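Local coordinates for protein AAA ATPase, central region (PDB 2R9G) that probably serves as the C-terminal, helical and oligomer-forming part of an AAA+ ATPase of the MgsA family, assembling here as a tetramer, at residues Y15-A20 with L34-R39; S24-D29 with Y58-L63; S48-L53 with N74-A79. All coordinates share one frame; numbering follows the deposited sequence. Where two conformers were deposited one is given.

All three contacts are buried and join helices of one all-helical bundle, in which helix 14-26 serves contacts 1 and 2 and helix 46-61 serves contacts 2 and 3. Contact 1 sets the start of helix 14-26 against helix 30-43 through an alanine on a tyrosine ring. In contact 2 the other end of helix 14-26 meets the end of helix 46-61 through buried charges, flanked by two further subunits. Contact 3 is small and apolar, with charge only on the outer side of helix 46-61. The contacts touch: Leu37 packs on Ile49 and Ile25 on Leu53, while Tyr36 rests on the Ser24 hydroxyl, joining the three into one packed core.

Contact 1: Y15-A20 with L34-R39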
loop_
_atom_site.group_PDB
_atom_site.type_symbol
_atom_site.label_atom_id
_atom_site.label_comp_id
_atom_site.label_asym_id
_atom_site.label_seq_id
_atom_site.Cartn_x
_atom_site.Cartn_y
_atom_site.Cartn_z
ATOM N N TYR C 15 -1.352 27.753 -13.404
ATOM C CA TYR C 15 -2.090 27.684 -12.149
ATOM C C TYR C 15 -3.619 27.597 -12.317
ATOM O O TYR C 15 -4.314 27.159 -11.401
ATOM C CB TYR C 15 -1.673 28.803 -11.177
ATOM C CG TYR C 15 -1.678 30.210 -11.740
ATOM C CD1 TYR C 15 -0.481 30.885 -11.984
ATOM C CD2 TYR C 15 -2.879 30.878 -12.005
ATOM C CE1 TYR C 15 -0.481 32.188 -12.493
ATOM C CE2 TYR C 15 -2.893 32.172 -12.512
ATOM C CZ TYR C 15 -1.692 32.824 -12.756
ATOM O OH TYR C 15 -1.713 34.110 -13.259
ATOM N N ASP C 16 -4.123 28.011 -13.482
ATOM C CA ASP C 16 -5.541 27.856 -13.823
ATOM C C ASP C 16 -5.893 26.444 -14.296
ATOM O O ASP C 16 -7.015 25.976 -14.075
ATOM C CB ASP C 16 -5.960 28.866 -14.894
ATOM C CG ASP C 16 -6.160 30.265 -14.339
ATOM O OD1 ASP C 16 -6.379 30.417 -13.114
ATOM O OD2 ASP C 16 -6.098 31.217 -15.141
ATOM N N VAL C 17 -4.945 25.793 -14.976
ATOM C CA VAL C 17 -5.101 24.401 -15.411
ATOM C C VAL C 17 -5.021 23.498 -14.181
ATOM O O VAL C 17 -5.825 22.582 -14.029
ATOM C CB VAL C 17 -4.052 23.985 -16.487
ATOM C CG1 VAL C 17 -4.318 22.580 -16.988
ATOM C CG2 VAL C 17 -4.084 24.943 -17.665
ATOM N N ILE C 18 -4.069 23.810 -13.302
ATOM C CA ILE C 18 -3.858 23.123 -12.027
ATOM C C ILE C 18 -5.104 23.218 -11.143
ATOM O O ILE C 18 -5.526 22.220 -10.549
ATOM C CB ILE C 18 -2.583 23.696 -11.302
ATOM C CG1 ILE C 18 -1.295 23.043 -11.831
ATOM C CG2 ILE C 18 -2.670 23.587 -9.790
ATOM C CD1 ILE C 18 -1.174 21.544 -11.586
ATOM N N SER C 19 -5.695 24.414 -11.094
ATOM C CA SER C 19 -6.930 24.665 -10.348
ATOM C C SER C 19 -8.104 23.863 -10.924
ATOM O O SER C 19 -8.806 23.193 -10.178
ATOM C CB SER C 19 -7.253 26.166 -10.331
ATOM O OG SER C 19 -8.494 26.429 -9.704
ATOM N N ALA C 20 -8.278 23.906 -12.247
ATOM C CA ALA C 20 -9.356 23.172 -12.920
ATOM C C ALA C 20 -9.223 21.648 -12.805
ATOM O O ALA C 20 -10.220 20.943 -12.728
ATOM C CB ALA C 20 -9.445 23.586 -14.364
ATOM N N LEU C 34 -9.337 14.232 -16.882
ATOM C CA LEU C 34 -8.418 13.640 -17.844
ATOM C C LEU C 34 -8.009 14.644 -18.910
ATOM O O LEU C 34 -6.873 14.620 -19.379
ATOM C CB LEU C 34 -9.007 12.374 -18.462
ATOM C CG LEU C 34 -9.026 11.148 -17.530
ATOM C CD1 LEU C 34 -9.609 9.971 -18.263
ATOM C CD2 LEU C 34 -7.642 10.792 -16.988
ATOM N N HIS C 35 -8.931 15.540 -19.262
ATOM C CA HIS C 35 -8.624 16.645 -20.157
ATOM C C HIS C 35 -7.556 17.558 -19.566
ATOM O O HIS C 35 -6.584 17.893 -20.247
ATOM C CB HIS C 35 -9.879 17.456 -20.480
ATOM C CG HIS C 35 -9.579 18.823 -21.008
ATOM N ND1 HIS C 35 -9.064 19.031 -22.268
ATOM C CD2 HIS C 35 -9.683 20.044 -20.436
ATOM C CE1 HIS C 35 -8.879 20.324 -22.456
ATOM N NE2 HIS C 35 -9.244 20.961 -21.359
ATOM N N TYR C 36 -7.733 17.947 -18.302
ATOM C CA TYR C 36 -6.762 18.816 -17.631
ATOM C C TYR C 36 -5.453 18.119 -17.308
ATOM O O TYR C 36 -4.401 18.759 -17.355
ATOM C CB TYR C 36 -7.353 19.503 -16.395
ATOM C CG TYR C 36 -8.452 20.470 -16.768
ATOM C CD1 TYR C 36 -8.185 21.594 -17.557
ATOM C CD2 TYR C 36 -9.762 20.242 -16.368
ATOM C CE1 TYR C 36 -9.207 22.476 -17.924
ATOM C CE2 TYR C 36 -10.783 21.099 -16.730
ATOM C CZ TYR C 36 -10.504 22.214 -17.499
ATOM O OH TYR C 36 -11.531 23.058 -17.829
ATOM N N LEU C 37 -5.508 16.818 -17.010
ATOM C CA LEU C 37 -4.279 16.033 -16.849
ATOM C C LEU C 37 -3.480 16.045 -18.152
ATOM O O LEU C 37 -2.268 16.286 -18.136
ATOM C CB LEU C 37 -4.552 14.598 -16.372
ATOM C CG LEU C 37 -3.378 13.600 -16.342
ATOM C CD1 LEU C 37 -2.182 14.112 -15.526
ATOM C CD2 LEU C 37 -3.824 12.245 -15.834
ATOM N N ALA C 38 -4.185 15.829 -19.264
ATOM C CA ALA C 38 -3.600 15.827 -20.598
ATOM C C ALA C 38 -2.873 17.129 -20.934
ATOM O O ALA C 38 -1.783 17.099 -21.490
ATOM C CB ALA C 38 -4.658 15.526 -21.626
ATOM N N ARG C 39 -3.485 18.256 -20.582
ATOM C CA ARG C 39 -2.899 19.576 -20.775
ATOM C C ARG C 39 -1.641 19.761 -19.940
ATOM O O ARG C 39 -0.679 20.376 -20.395
ATOM C CB ARG C 39 -3.905 20.664 -20.406
ATOM C CG ARG C 39 -4.990 20.840 -21.429
ATOM C CD ARG C 39 -6.041 21.792 -20.960
ATOM N NE ARG C 39 -5.675 23.191 -21.152
ATOM C CZ ARG C 39 -6.558 24.182 -21.225
ATOM N NH1 ARG C 39 -7.865 23.930 -21.146
ATOM N NH2 ARG C 39 -6.132 25.426 -21.391
#
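Tyr36 turns CG away from its own carbonyl carbon (chi1 -66°), which puts its ring over Ala20 of helix 14-26, while Val17 turns CG1 to the side away from its own backbone N (chi1 -175°) and so brings that methyl against the facing helix. The main contact is a CH-pi interaction: Ala20 CB sits over the middle of the Tyr36 ring, 3.6 Å from its centroid and close to the normal. Alanine suits this place because a single methyl lets the flat ring lie close to the helix backbone. Beside it, Val17 CG1 approaches the ring obliquely, 4.0 Å from Tyr36 CD1, and also rests on Arg39 CB at 3.9 Å. The valine thus fills the angle between the tyrosine and the aliphatic root of the arginine, one helical turn further on.

Each face of the ring is covered, one by Ala20 of helix 14-26 and the other by His35 of Tyr36's own helix, with His35 CD2 3.5 Å above the Tyr36 ring plane. The imidazole is held in turn by Arg39, whose NH1 gives a nearly straight hydrogen bond to His35 NE2 (3.3 Å), lying in the guanidinium plane but somewhat tilted from the imidazole plane. The strongest partner of Arg39 is Asp8; NH2 forms salt bridges with it and with Asp12, both ahead of helix 14-26. Tyr36 OH bonds to the carbonyl of Tyr162 of the second subunit.

The two short segments run roughly antiparallel (150°), their axes approaching to 9.3 Å. No hydrogen bond joins them, so apolar contact alone ties them directly. The polar ends of Tyr36 and Arg39 instead reach past this junction, linking this helix pair to the chain's N-terminal residues and to the subunit interface.

Contact 2: S24-D29 with Y58-L63; sequences SIRGSD and YEDIGL
Arg26 passes its aliphatic chain across the carboxylate of Asp60 and then bends at chi3 (-69°), which brings NE back onto the same acid. CB and CG lie against the carboxylate, CG 3.5 Å from Asp60 OD1, and NE closes a salt bridge to OD1 at 2.9 Å. The oxygen lies in the guanidinium plane, but the N-H meets it from above the carboxylate, and the two flat groups stand 78° apart. NE sits over the carboxylate, bonded to OD1 and with Asp60 OD2 almost as near at 3.1 Å, instead of two nitrogens meeting two oxygens side by side. Beyond it, Arg26 NH1 reaches the extended Glu59 and forms a second salt bridge, 3.0 Å to OE2, whose bent hydrogen bond is weak. A long arginine suits the end of its helix here, since it can join two acids that follow one another in the chain.

These charges are buried, and their other atoms have partners too. Gln22 gives its amide to Asp60 OD2 and, weakly, to Glu59 OE1; from the second subunit, Tyr147 bonds to Arg26 NH2 and His151 to Asp60 OD1. Such a network would probably keep both acids ionised.

On the inner side, Ile25 CG2 and Ile61 CD1 meet at 4.3 Å, a looser apolar contact. Both chains turn nearby. Helix 14-26 ends in a Schellman motif, with Asp29 N bonded to Ser24 O and Ser28 N to Ile25 O, and Ser28 takes the positive phi. Asp29 then N-caps helix 30-43 through Ala32 N. Gly62, with positive phi, is the first residue after helix 46-61 to leave helical geometry. The contact thus joins two helix ends: Ile25 and Ile61 both pack on Leu98 of helix 88-100, Ile25 also touches Ala33 of helix 30-43, and Ile89 of the third subunit packs on Glu59.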
loop_
_atom_site.group_PDB
_atom_site.type_symbol
_atom_site.label_atom_id
_atom_site.label_comp_id
_atom_site.label_asym_id
_atom_site.label_seq_id
_atom_site.Cartn_x
_atom_site.Cartn_y
_atom_site.Cartn_z
ATOM N N SER C 24 -12.041 19.494 -10.984
ATOM C CA SER C 24 -12.641 18.388 -11.754
ATOM C C SER C 24 -12.642 17.056 -10.997
ATOM O O SER C 24 -13.654 16.356 -10.984
ATOM C CB SER C 24 -11.934 18.189 -13.104
ATOM O OG SER C 24 -12.052 19.319 -13.951
ATOM N N ILE C 25 -11.514 16.709 -10.377
ATOM C CA ILE C 25 -11.413 15.453 -9.618
ATOM C C ILE C 25 -12.304 15.506 -8.382
ATOM O O ILE C 25 -13.120 14.607 -8.173
ATOM C CB ILE C 25 -9.946 15.079 -9.234
ATOM C CG1 ILE C 25 -9.080 14.942 -10.485
ATOM C CG2 ILE C 25 -9.930 13.774 -8.455
ATOM C CD1 ILE C 25 -7.625 14.584 -10.244
ATOM N N ARG C 26 -12.170 16.583 -7.604
ATOM C CA ARG C 26 -13.056 16.883 -6.465
ATOM C C ARG C 26 -14.534 16.797 -6.869
ATOM O O ARG C 26 -15.376 16.294 -6.110
ATOM C CB ARG C 26 -12.715 18.270 -5.903
ATOM C CG ARG C 26 -13.541 18.754 -4.715
ATOM C CD ARG C 26 -13.289 20.242 -4.459
ATOM N NE ARG C 26 -11.942 20.548 -3.958
ATOM C CZ ARG C 26 -11.285 21.686 -4.184
ATOM N NH1 ARG C 26 -10.074 21.868 -3.669
ATOM N NH2 ARG C 26 -11.828 22.649 -4.920
ATOM N N GLY C 27 -14.821 17.234 -8.095
ATOM C CA GLY C 27 -16.179 17.271 -8.620
ATOM C C GLY C 27 -16.680 16.041 -9.345
ATOM O O GLY C 27 -17.763 16.075 -9.946
ATOM N N SER C 28 -15.882 14.971 -9.296
ATOM C CA SER C 28 -16.223 13.645 -9.837
ATOM C C SER C 28 -16.393 13.580 -11.357
ATOM O O SER C 28 -17.099 12.713 -11.873
ATOM C CB SER C 28 -17.434 13.023 -9.109
ATOM O OG SER C 28 -17.198 12.889 -7.714
ATOM N N ASP C 29 -15.720 14.477 -12.073
ATOM C CA ASP C 29 -15.810 14.509 -13.534
ATOM C C ASP C 29 -14.555 13.893 -14.136
ATOM O O ASP C 29 -13.548 14.578 -14.308
ATOM C CB ASP C 29 -15.997 15.954 -14.024
ATOM C CG ASP C 29 -16.461 16.044 -15.476
ATOM O OD1 ASP C 29 -16.102 15.178 -16.304
ATOM O OD2 ASP C 29 -17.185 17.013 -15.796
ATOM N N TYR C 58 -5.630 13.294 -0.885
ATOM C CA TYR C 58 -5.707 13.455 0.552
ATOM C C TYR C 58 -6.641 14.571 1.019
ATOM O O TYR C 58 -7.147 14.521 2.136
ATOM C CB TYR C 58 -4.324 13.666 1.143
ATOM C CG TYR C 58 -3.466 12.418 1.223
ATOM C CD1 TYR C 58 -3.754 11.398 2.129
ATOM C CD2 TYR C 58 -2.333 12.282 0.426
ATOM C CE1 TYR C 58 -2.941 10.265 2.216
ATOM C CE2 TYR C 58 -1.525 11.155 0.498
ATOM C CZ TYR C 58 -1.835 10.152 1.387
ATOM O OH TYR C 58 -1.015 9.052 1.459
ATOM N N GLU C 59 -6.844 15.588 0.190
ATOM C CA GLU C 59 -7.734 16.696 0.538
ATOM C C GLU C 59 -9.181 16.321 0.273
ATOM O O GLU C 59 -10.028 16.437 1.147
ATOM C CB GLU C 59 -7.374 17.965 -0.245
ATOM C CG GLU C 59 -8.139 19.193 0.184
ATOM C CD GLU C 59 -7.837 20.414 -0.668
ATOM O OE1 GLU C 59 -6.644 20.694 -0.952
ATOM O OE2 GLU C 59 -8.802 21.107 -1.044
ATOM N N ASP C 60 -9.441 15.849 -0.937
ATOM C CA ASP C 60 -10.811 15.711 -1.415
ATOM C C ASP C 60 -11.369 14.304 -1.324
ATOM O O ASP C 60 -12.582 14.130 -1.218
ATOM C CB ASP C 60 -10.918 16.268 -2.835
ATOM C CG ASP C 60 -10.661 17.772 -2.878
ATOM O OD1 ASP C 60 -11.288 18.501 -2.076
ATOM O OD2 ASP C 60 -9.836 18.233 -3.698
ATOM N N ILE C 61 -10.496 13.304 -1.352
ATOM C CA ILE C 61 -10.940 11.918 -1.237
ATOM C C ILE C 61 -10.754 11.503 0.216
ATOM O O ILE C 61 -11.738 11.205 0.893
ATOM C CB ILE C 61 -10.276 10.980 -2.302
ATOM C CG1 ILE C 61 -10.966 11.140 -3.663
ATOM C CG2 ILE C 61 -10.332 9.508 -1.884
ATOM C CD1 ILE C 61 -10.590 12.420 -4.461
ATOM N N GLY C 62 -9.515 11.535 0.704
ATOM C CA GLY C 62 -9.218 11.405 2.135
ATOM C C GLY C 62 -9.759 10.138 2.765
ATOM O O GLY C 62 -9.420 9.034 2.339
ATOM N N LEU C 63 -10.638 10.307 3.753
ATOM C CA LEU C 63 -11.273 9.179 4.456
ATOM C C LEU C 63 -12.398 8.515 3.667
ATOM O O LEU C 63 -12.890 7.450 4.054
ATOM C CB LEU C 63 -11.793 9.627 5.824
ATOM C CG LEU C 63 -10.778 10.187 6.821
ATOM C CD1 LEU C 63 -11.508 10.693 8.029
ATOM C CD2 LEU C 63 -9.717 9.164 7.236
#

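Contact 3: S48-L53 with N74-A79. With ACT (acetate ion), chain R.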
loop_
_atom_site.group_PDB
_atom_site.type_symbol
_atom_site.label_atom_id
_atom_site.label_comp_id
_atom_site.label_asym_id
_atom_site.label_seq_id
_atom_site.Cartn_x
_atom_site.Cartn_y
_atom_site.Cartn_z
ATOM N N SER C 48 5.131 18.736 -10.717
ATOM C CA SER C 48 3.968 19.494 -10.268
ATOM C C SER C 48 2.677 18.681 -10.336
ATOM O O SER C 48 1.853 18.753 -9.420
ATOM C CB SER C 48 3.810 20.791 -11.058
ATOM O OG SER C 48 2.549 21.373 -10.792
ATOM N N ILE C 49 2.500 17.915 -11.416
ATOM C CA ILE C 49 1.340 17.020 -11.541
ATOM C C ILE C 49 1.280 16.066 -10.339
ATOM O O ILE C 49 0.228 15.899 -9.715
ATOM C CB ILE C 49 1.361 16.176 -12.852
ATOM C CG1 ILE C 49 1.396 17.071 -14.096
ATOM C CG2 ILE C 49 0.134 15.260 -12.913
ATOM C CD1 ILE C 49 1.779 16.347 -15.403
ATOM N N CYS C 50 2.429 15.468 -10.019
ATOM C CA CYS C 50 2.549 14.495 -8.953
ATOM C C CYS C 50 2.198 15.097 -7.602
ATOM O O CYS C 50 1.475 14.476 -6.816
ATOM C CB CYS C 50 3.960 13.915 -8.930
ATOM S SG CYS C 50 4.298 12.779 -10.273
ATOM N N ARG C 51 2.696 16.311 -7.356
ATOM C CA ARG C 51 2.442 17.030 -6.112
ATOM C C ARG C 51 0.971 17.343 -5.961
ATOM O O ARG C 51 0.381 17.050 -4.915
ATOM C CB ARG C 51 3.261 18.316 -6.037
ATOM C CG ARG C 51 4.632 18.134 -5.424
ATOM C CD ARG C 51 5.259 19.471 -5.043
ATOM N NE ARG C 51 5.421 20.354 -6.198
ATOM C CZ ARG C 51 6.457 20.324 -7.034
ATOM N NH1 ARG C 51 7.446 19.452 -6.857
ATOM N NH2 ARG C 51 6.507 21.170 -8.053
ATOM N N ARG C 52 0.379 17.910 -7.013
ATOM C CA ARG C 52 -1.039 18.219 -7.008
ATOM C C ARG C 52 -1.928 16.993 -6.848
ATOM O O ARG C 52 -2.919 17.037 -6.122
ATOM C CB ARG C 52 -1.421 19.021 -8.246
ATOM C CG ARG C 52 -1.665 20.485 -7.946
ATOM C CD ARG C 52 -0.395 21.338 -7.941
ATOM N NE ARG C 52 0.489 21.111 -6.799
ATOM C CZ ARG C 52 0.274 21.529 -5.551
ATOM N NH1 ARG C 52 -0.819 22.208 -5.229
ATOM N NH2 ARG C 52 1.173 21.267 -4.615
ATOM N N LEU C 53 -1.556 15.890 -7.500
ATOM C CA LEU C 53 -2.318 14.642 -7.369
ATOM C C LEU C 53 -2.357 14.094 -5.937
ATOM O O LEU C 53 -3.403 13.642 -5.492
ATOM C CB LEU C 53 -1.818 13.573 -8.344
ATOM C CG LEU C 53 -2.891 12.645 -8.926
ATOM C CD1 LEU C 53 -4.233 13.349 -9.064
ATOM C CD2 LEU C 53 -2.447 12.161 -10.272
ATOM N N ASN C 74 2.021 5.636 -4.391
ATOM C CA ASN C 74 2.576 4.558 -5.216
ATOM C C ASN C 74 2.733 5.007 -6.666
ATOM O O ASN C 74 3.821 4.899 -7.236
ATOM C CB ASN C 74 1.717 3.279 -5.140
ATOM C CG ASN C 74 1.690 2.668 -3.748
ATOM O OD1 ASN C 74 1.161 3.261 -2.804
ATOM N ND2 ASN C 74 2.253 1.469 -3.617
ATOM N N ALA C 75 1.652 5.557 -7.229
ATOM C CA ALA C 75 1.620 6.039 -8.613
ATOM C C ALA C 75 2.657 7.124 -8.896
ATOM O O ALA C 75 3.265 7.123 -9.955
ATOM C CB ALA C 75 0.231 6.530 -8.972
ATOM N N VAL C 76 2.859 8.019 -7.931
ATOM C CA VAL C 76 3.833 9.104 -8.024
ATOM C C VAL C 76 5.262 8.566 -8.036
ATOM O O VAL C 76 6.098 9.040 -8.810
ATOM C CB VAL C 76 3.607 10.156 -6.898
ATOM C CG1 VAL C 76 4.848 11.057 -6.671
ATOM C CG2 VAL C 76 2.375 10.999 -7.222
ATOM N N LEU C 77 5.524 7.554 -7.206
ATOM C CA LEU C 77 6.839 6.912 -7.171
ATOM C C LEU C 77 7.106 6.185 -8.475
ATOM O O LEU C 77 8.241 6.159 -8.949
ATOM C CB LEU C 77 6.980 5.951 -5.984
ATOM C CG LEU C 77 6.992 6.530 -4.563
ATOM C CD1 LEU C 77 6.994 5.414 -3.536
ATOM C CD2 LEU C 77 8.164 7.476 -4.335
ATOM N N ALA C 78 6.051 5.617 -9.054
ATOM C CA ALA C 78 6.115 5.009 -10.383
ATOM C C ALA C 78 6.437 6.065 -11.460
ATOM O O ALA C 78 7.287 5.836 -12.308
ATOM C CB ALA C 78 4.794 4.278 -10.704
ATOM N N ALA C 79 5.769 7.219 -11.387
ATOM C CA ALA C 79 5.975 8.359 -12.301
ATOM C C ALA C 79 7.389 8.948 -12.294
ATOM O O ALA C 79 7.953 9.207 -13.361
ATOM C CB ALA C 79 4.943 9.459 -12.012
HETATM C C ACT R . 3.327 22.870 -8.044
HETATM O O ACT R . 4.564 23.003 -7.914
HETATM O OXT ACT R . 2.850 21.851 -7.516
HETATM C CH3 ACT R . 2.467 23.857 -8.778
#
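Apolar contacts alone join the two helices here, and Cys50 carries all of them on its side. Its CB rests against both methyls of Val76, 3.7 Å from CG1 and equally far from CG2. With chi1 at -73°, SG is swung away from the Cys50 carbonyl carbon and comes to Ala79 CB, at 3.8 Å. Val76 and Ala79, one helical turn apart, therefore form the surface on which the cysteine lies. A thiol suits such a spot because sulfur is large, polarisable and only weakly polar, and the small alanine leaves it room. The backbones are correspondingly close: CA of Cys50 and CA of Val76 are 5.6 Å apart.

A side chain also meets the backbone: Val76 CG2 lies 3.6 Å from Cys50 O, and the branched valine covers part of the helix backbone as well as the cysteine side chain.

Hydrogen bonding to an anion belongs to the outer side of helix 46-61, where the Arg51 side chain leaves the backbone pointing away from helix 66-82 and binds an acetate ion, probably from the crystallisation liquor. Arg51 NH2 gives acetate O a fairly straight hydrogen bond of 2.7 Å (162°). NE adds a longer one to OXT, 3.3 Å, and a weak one to O. Acetate O lies at the guanidinium edge, near its plane, and OXT is held by NE.

Around the pair the bundle closes in. Leu53 packs on Phe21 and Ile25 of helix 14-26, Ile49 on Leu40 and Val41 of helix 30-43, and both on Leu91 of helix 88-100, while Ala75 meets Val94 of that same helix. Other subunits also reach helix 66-82: Tyr58 of the second subunit packs on Ala75 and Ala78, and Lys81 of the third on Leu77.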